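Local coordinates for protein putative acetyltransferase Ta0821 (Thermoplasma acidophilum DSM 1728, PDB 3C26) that is a putative acetyltransferase of the GNAT family that probably transfers an acyl group to a substrate not yet identified, at residues D46-K51 against Y207-E212; I177-M182 against G214-V219. All coordinates share one frame; numbering follows the deposited sequence.

How the contacts relate
The centres of the two contacts lie about 9 Å apart. They interleave along the sequence: 46-51 comes first, then 177-182, then 207-212 and 214-219. Strands 204-211 and 214-221, which supply the later segment of each contact, are successive antiparallel neighbours in the sheet, with Tyr207 O 2.7 Å from Phe218 N and Asp209 N 2.9 Å from Asp216 O, both probable hydrogen bonds. The earlier segments meet as well, the ring of Tyr48 stacking with that of Trp179. Helix 45-58, in the GNAT family region, and the turn at 177-180 are thus both packed against one strand pair, tying that region to the C-terminal part of the chain.

Contact 1: D46-K51 against Y207-E212; sequences DDYVDK and YFDIYE
A single salt bridge with two flanking water bridges joins helix 45-58, part of the GNAT family region, to the C-terminal end of strand 204-211. Lys51 and Asp209 reach toward each other from opposite directions, and Lys51 NZ donates to Asp209 OD2 at 2.9 Å. The ammonium group meets that oxygen on its syn side, 25° out of the carboxylate plane. The lysine chain leaves the helix extended, CG anti to the backbone N (chi1 170°), and bends at chi3, which brings its end to the strand. There Lys51 NZ also passes 3.9 Å from Tyr211 CB. A second hydrogen bond runs from Lys51 NZ to water 2 at 2.7 Å, and this water in turn donates to Ile210 O. One ammonium group therefore grips both a side chain and, through water, the backbone of the strand. Tyr48 adds packing: its CD1 lies 4.0 Å from Asp209 OD2, with ring and carboxylate planes nearly perpendicular. A second water bridge is formed by water 1, which donates to Asp47 OD2 and lies 2.9 Å from Tyr211 OH. Replacing Asp209 with an alanine would probably leave the Lys51 ammonium without its charged mate, held to the strand chiefly through water. The axes of 46-51 and 207-211 run at 70°, 11.4 Å apart at their closest. Asp50, also on the helix, forms a salt bridge with Arg91 of strand 85-92, while Tyr48 packs on Trp56 within helix 45-58 and Phe208 O of the strand accepts a hydrogen bond from Asn197 ND2.

Contact 2: I177-M182 against G214-V219; sequences IDWKYM and GIDLFV
A buried edge-to-face aromatic contact links the type I' turn between strands 174-177 and 180-183 to strand 214-221. Phe218 CZ sits over the centre of the Trp179 ring, 3.6 Å above its plane. The centroids of the Phe218 ring and the six-membered ring of Trp179 are 5.0 Å apart and the planes stand at 80°, a T-shaped pair in which the phenylalanine supplies the edge and the indole the face. Phe218 CZ lies 3.8 Å from both Trp179 CE2 and Trp179 CZ2. With CG anti to its carbonyl carbon (chi1 -64°), Trp179 carries the indole from the turn to Phe218 and Asp216. The indole is also held at its edge: Trp179 NE1 donates to water 3 at 3.0 Å, and this water passes a hydrogen bond on to Asp216 OD2 at 2.8 Å. Both the water and OD2 lie in the indole plane, so one residue of the strand meets the ring face and another its edge. The other carboxylate oxygen, Asp216 OD1, is hydrogen-bonded to Thr44 OG1. At the turn itself, Ile177 and Lys180 exchange a pair of backbone hydrogen bonds that close the hairpin. Tyr242 of strand 237-243 extends the aromatic cluster, stacking with Phe218 and meeting Trp179 edge-to-face.

Contact 1: D46-K51 against Y207-E212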
# COMPACT_ATOMS: atom_id res chain seq x y z
N ASP A 46 -0.10 -9.27 -11.65
CA ASP A 46 0.83 -10.41 -11.67
C ASP A 46 0.10 -11.70 -11.96
O ASP A 46 0.62 -12.55 -12.68
CB ASP A 46 1.64 -10.57 -10.35
CG ASP A 46 2.88 -9.66 -10.31
OD1 ASP A 46 3.95 -10.10 -10.79
OD2 ASP A 46 2.80 -8.50 -9.87
N ASP A 47 -1.09 -11.82 -11.41
CA ASP A 47 -1.89 -13.01 -11.59
C ASP A 47 -2.42 -13.07 -13.02
O ASP A 47 -2.63 -14.15 -13.57
CB ASP A 47 -3.11 -13.03 -10.65
CG ASP A 47 -2.71 -13.03 -9.17
OD1 ASP A 47 -1.99 -13.92 -8.70
OD2 ASP A 47 -3.13 -12.10 -8.50
N TYR A 48 -2.72 -11.89 -13.56
CA TYR A 48 -3.17 -11.77 -14.95
C TYR A 48 -2.06 -12.29 -15.85
O TYR A 48 -2.25 -13.17 -16.66
CB TYR A 48 -3.49 -10.32 -15.36
CG TYR A 48 -3.75 -10.21 -16.88
CD1 TYR A 48 -4.89 -10.75 -17.46
CD2 TYR A 48 -2.84 -9.58 -17.72
CE1 TYR A 48 -5.12 -10.67 -18.83
CE2 TYR A 48 -3.07 -9.48 -19.08
CZ TYR A 48 -4.20 -10.04 -19.63
OH TYR A 48 -4.41 -9.92 -20.99
N VAL A 49 -0.90 -11.66 -15.76
CA VAL A 49 0.22 -12.02 -16.64
C VAL A 49 0.58 -13.52 -16.45
O VAL A 49 0.93 -14.24 -17.40
CB VAL A 49 1.45 -11.08 -16.40
CG1 VAL A 49 2.68 -11.57 -17.25
CG2 VAL A 49 1.13 -9.56 -16.71
N ASP A 50 0.45 -14.03 -15.23
CA ASP A 50 0.80 -15.42 -14.98
C ASP A 50 -0.14 -16.29 -15.83
O ASP A 50 0.23 -17.33 -16.35
CB ASP A 50 0.56 -15.86 -13.54
CG ASP A 50 1.63 -15.45 -12.59
OD1 ASP A 50 2.72 -14.98 -12.99
OD2 ASP A 50 1.35 -15.69 -11.40
N LYS A 51 -1.36 -15.80 -15.98
CA LYS A 51 -2.39 -16.58 -16.64
C LYS A 51 -2.23 -16.61 -18.15
O LYS A 51 -2.51 -17.61 -18.78
CB LYS A 51 -3.77 -16.03 -16.24
CG LYS A 51 -4.96 -16.58 -17.02
CD LYS A 51 -6.30 -15.89 -16.57
CE LYS A 51 -6.48 -14.47 -17.12
NZ LYS A 51 -7.72 -13.84 -16.57
N TYR A 207 -15.06 -2.85 -18.14
CA TYR A 207 -14.46 -4.06 -18.66
C TYR A 207 -14.25 -5.03 -17.48
O TYR A 207 -13.71 -4.65 -16.45
CB TYR A 207 -13.13 -3.76 -19.35
CG TYR A 207 -12.47 -5.03 -19.79
CD1 TYR A 207 -12.79 -5.63 -21.00
CD2 TYR A 207 -11.59 -5.69 -18.95
CE1 TYR A 207 -12.20 -6.84 -21.37
CE2 TYR A 207 -11.02 -6.89 -19.30
CZ TYR A 207 -11.32 -7.46 -20.48
OH TYR A 207 -10.70 -8.67 -20.75
N PHE A 208 -14.71 -6.26 -17.64
CA PHE A 208 -14.54 -7.27 -16.61
C PHE A 208 -13.85 -8.55 -17.11
O PHE A 208 -13.93 -8.91 -18.28
CB PHE A 208 -15.88 -7.62 -15.90
CG PHE A 208 -16.87 -8.30 -16.76
CD1 PHE A 208 -16.87 -9.69 -16.89
CD2 PHE A 208 -17.84 -7.57 -17.40
CE1 PHE A 208 -17.78 -10.31 -17.72
CE2 PHE A 208 -18.73 -8.18 -18.22
CZ PHE A 208 -18.72 -9.57 -18.36
N ASP A 209 -13.16 -9.19 -16.17
CA ASP A 209 -12.42 -10.42 -16.42
C ASP A 209 -12.58 -11.34 -15.21
O ASP A 209 -12.07 -11.08 -14.13
CB ASP A 209 -10.92 -10.11 -16.68
CG ASP A 209 -10.12 -11.35 -17.08
OD1 ASP A 209 -10.72 -12.38 -17.32
OD2 ASP A 209 -8.88 -11.27 -17.12
N ILE A 210 -13.42 -12.34 -15.41
CA ILE A 210 -13.71 -13.36 -14.42
C ILE A 210 -12.62 -14.41 -14.54
O ILE A 210 -12.31 -14.89 -15.65
CB ILE A 210 -15.02 -14.06 -14.74
CG1 ILE A 210 -16.18 -13.07 -14.68
CG2 ILE A 210 -15.21 -15.30 -13.84
CD1 ILE A 210 -17.49 -13.70 -15.05
N TYR A 211 -12.03 -14.78 -13.41
CA TYR A 211 -10.95 -15.77 -13.45
C TYR A 211 -11.14 -16.75 -12.32
O TYR A 211 -12.12 -16.64 -11.59
CB TYR A 211 -9.57 -15.10 -13.40
CG TYR A 211 -9.31 -14.23 -12.17
CD1 TYR A 211 -8.76 -14.79 -11.02
CD2 TYR A 211 -9.61 -12.89 -12.15
CE1 TYR A 211 -8.54 -14.04 -9.90
CE2 TYR A 211 -9.42 -12.13 -11.01
CZ TYR A 211 -8.85 -12.71 -9.90
OH TYR A 211 -8.63 -11.99 -8.76
N GLU A 212 -10.24 -17.72 -12.23
CA GLU A 212 -10.32 -18.73 -11.19
C GLU A 212 -9.95 -18.15 -9.85
O GLU A 212 -8.79 -17.90 -9.58
CB GLU A 212 -9.41 -19.95 -11.49
CG GLU A 212 -9.72 -20.66 -12.75
CD GLU A 212 -10.99 -21.46 -12.71
OE1 GLU A 212 -11.41 -21.87 -11.61
OE2 GLU A 212 -11.56 -21.70 -13.77
O HOH W 1 -6.13 -12.68 -7.56
O HOH W 2 -9.90 -15.50 -16.68

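Contact 2: I177-M182 against G214-V219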
# COMPACT_ATOMS: atom_id res chain seq x y z
N ILE A 177 -8.97 -1.84 -21.56
CA ILE A 177 -9.65 -3.02 -21.97
C ILE A 177 -8.66 -4.19 -22.00
O ILE A 177 -7.62 -4.12 -22.67
CB ILE A 177 -10.30 -2.85 -23.30
CG1 ILE A 177 -11.34 -1.71 -23.24
CG2 ILE A 177 -11.02 -4.12 -23.73
CD1 ILE A 177 -12.19 -1.63 -24.48
N ASP A 178 -8.98 -5.25 -21.29
CA ASP A 178 -8.08 -6.42 -21.25
C ASP A 178 -6.63 -5.99 -21.06
O ASP A 178 -5.74 -6.37 -21.82
CB ASP A 178 -8.21 -7.26 -22.51
CG ASP A 178 -7.38 -8.55 -22.47
OD1 ASP A 178 -7.17 -9.11 -21.40
OD2 ASP A 178 -6.96 -9.04 -23.54
N TRP A 179 -6.42 -5.14 -20.06
CA TRP A 179 -5.08 -4.65 -19.62
C TRP A 179 -4.28 -3.84 -20.63
O TRP A 179 -3.06 -3.69 -20.52
CB TRP A 179 -4.21 -5.80 -19.08
CG TRP A 179 -4.77 -6.42 -17.86
CD1 TRP A 179 -5.69 -7.45 -17.81
CD2 TRP A 179 -4.51 -6.07 -16.49
NE1 TRP A 179 -6.00 -7.72 -16.53
CE2 TRP A 179 -5.28 -6.93 -15.69
CE3 TRP A 179 -3.72 -5.10 -15.86
CZ2 TRP A 179 -5.28 -6.86 -14.29
CZ3 TRP A 179 -3.71 -5.05 -14.47
CH2 TRP A 179 -4.50 -5.92 -13.71
N LYS A 180 -5.01 -3.33 -21.60
CA LYS A 180 -4.51 -2.47 -22.64
C LYS A 180 -5.27 -1.14 -22.57
O LYS A 180 -6.48 -1.12 -22.50
CB LYS A 180 -4.69 -3.16 -24.01
CG LYS A 180 -3.92 -4.46 -24.18
CD LYS A 180 -4.35 -5.27 -25.41
CE LYS A 180 -5.51 -6.18 -25.09
NZ LYS A 180 -6.11 -6.96 -26.28
N TYR A 181 -4.53 -0.04 -22.54
CA TYR A 181 -5.13 1.29 -22.58
C TYR A 181 -5.17 1.75 -24.04
O TYR A 181 -4.14 2.05 -24.66
CB TYR A 181 -4.37 2.29 -21.67
CG TYR A 181 -5.17 3.54 -21.35
CD1 TYR A 181 -6.23 3.49 -20.42
CD2 TYR A 181 -4.87 4.76 -21.93
CE1 TYR A 181 -6.95 4.61 -20.10
CE2 TYR A 181 -5.61 5.87 -21.63
CZ TYR A 181 -6.65 5.80 -20.73
OH TYR A 181 -7.36 6.94 -20.44
N MSE A 182 -6.37 1.85 -24.57
CA MSE A 182 -6.58 2.12 -25.98
C MSE A 182 -7.65 3.17 -26.21
O MSE A 182 -8.57 3.32 -25.43
CB MSE A 182 -7.03 0.81 -26.67
CG MSE A 182 -8.36 0.26 -26.19
SE MSE A 182 -8.97 -1.44 -27.03
CE MSE A 182 -7.81 -2.69 -26.14
N GLY A 214 -11.51 -15.22 -8.60
CA GLY A 214 -11.99 -13.83 -8.51
C GLY A 214 -12.39 -13.18 -9.80
O GLY A 214 -12.59 -13.85 -10.81
N ILE A 215 -12.50 -11.85 -9.74
CA ILE A 215 -12.94 -11.03 -10.86
C ILE A 215 -12.33 -9.67 -10.75
O ILE A 215 -12.25 -9.09 -9.66
CB ILE A 215 -14.50 -10.83 -10.91
CG1 ILE A 215 -15.24 -12.16 -10.80
CG2 ILE A 215 -14.94 -10.10 -12.19
CD1 ILE A 215 -16.73 -12.01 -10.47
N ASP A 216 -11.80 -9.20 -11.87
CA ASP A 216 -11.29 -7.86 -11.99
C ASP A 216 -12.27 -7.05 -12.84
O ASP A 216 -12.77 -7.55 -13.85
CB ASP A 216 -9.91 -7.84 -12.71
CG ASP A 216 -8.78 -8.55 -11.94
OD1 ASP A 216 -8.71 -8.49 -10.70
OD2 ASP A 216 -7.92 -9.16 -12.60
N LEU A 217 -12.55 -5.82 -12.39
CA LEU A 217 -13.39 -4.87 -13.09
C LEU A 217 -12.67 -3.56 -13.25
O LEU A 217 -12.18 -2.99 -12.28
CB LEU A 217 -14.76 -4.66 -12.36
CG LEU A 217 -15.51 -5.99 -12.09
CD1 LEU A 217 -15.22 -6.55 -10.70
CD2 LEU A 217 -17.03 -5.81 -12.28
N PHE A 218 -12.59 -3.10 -14.48
CA PHE A 218 -12.01 -1.82 -14.81
C PHE A 218 -13.11 -0.81 -15.12
O PHE A 218 -13.78 -0.86 -16.16
CB PHE A 218 -11.09 -1.93 -16.01
CG PHE A 218 -9.82 -2.58 -15.72
CD1 PHE A 218 -9.75 -3.95 -15.50
CD2 PHE A 218 -8.66 -1.82 -15.60
CE1 PHE A 218 -8.55 -4.55 -15.23
CE2 PHE A 218 -7.43 -2.43 -15.34
CZ PHE A 218 -7.38 -3.78 -15.13
N VAL A 219 -13.28 0.13 -14.21
CA VAL A 219 -14.35 1.11 -14.35
C VAL A 219 -13.81 2.31 -15.06
O VAL A 219 -13.16 3.17 -14.48
CB VAL A 219 -14.94 1.49 -13.01
CG1 VAL A 219 -16.19 2.42 -13.18
CG2 VAL A 219 -15.31 0.22 -12.29
O HOH W 3 -7.81 -9.85 -15.31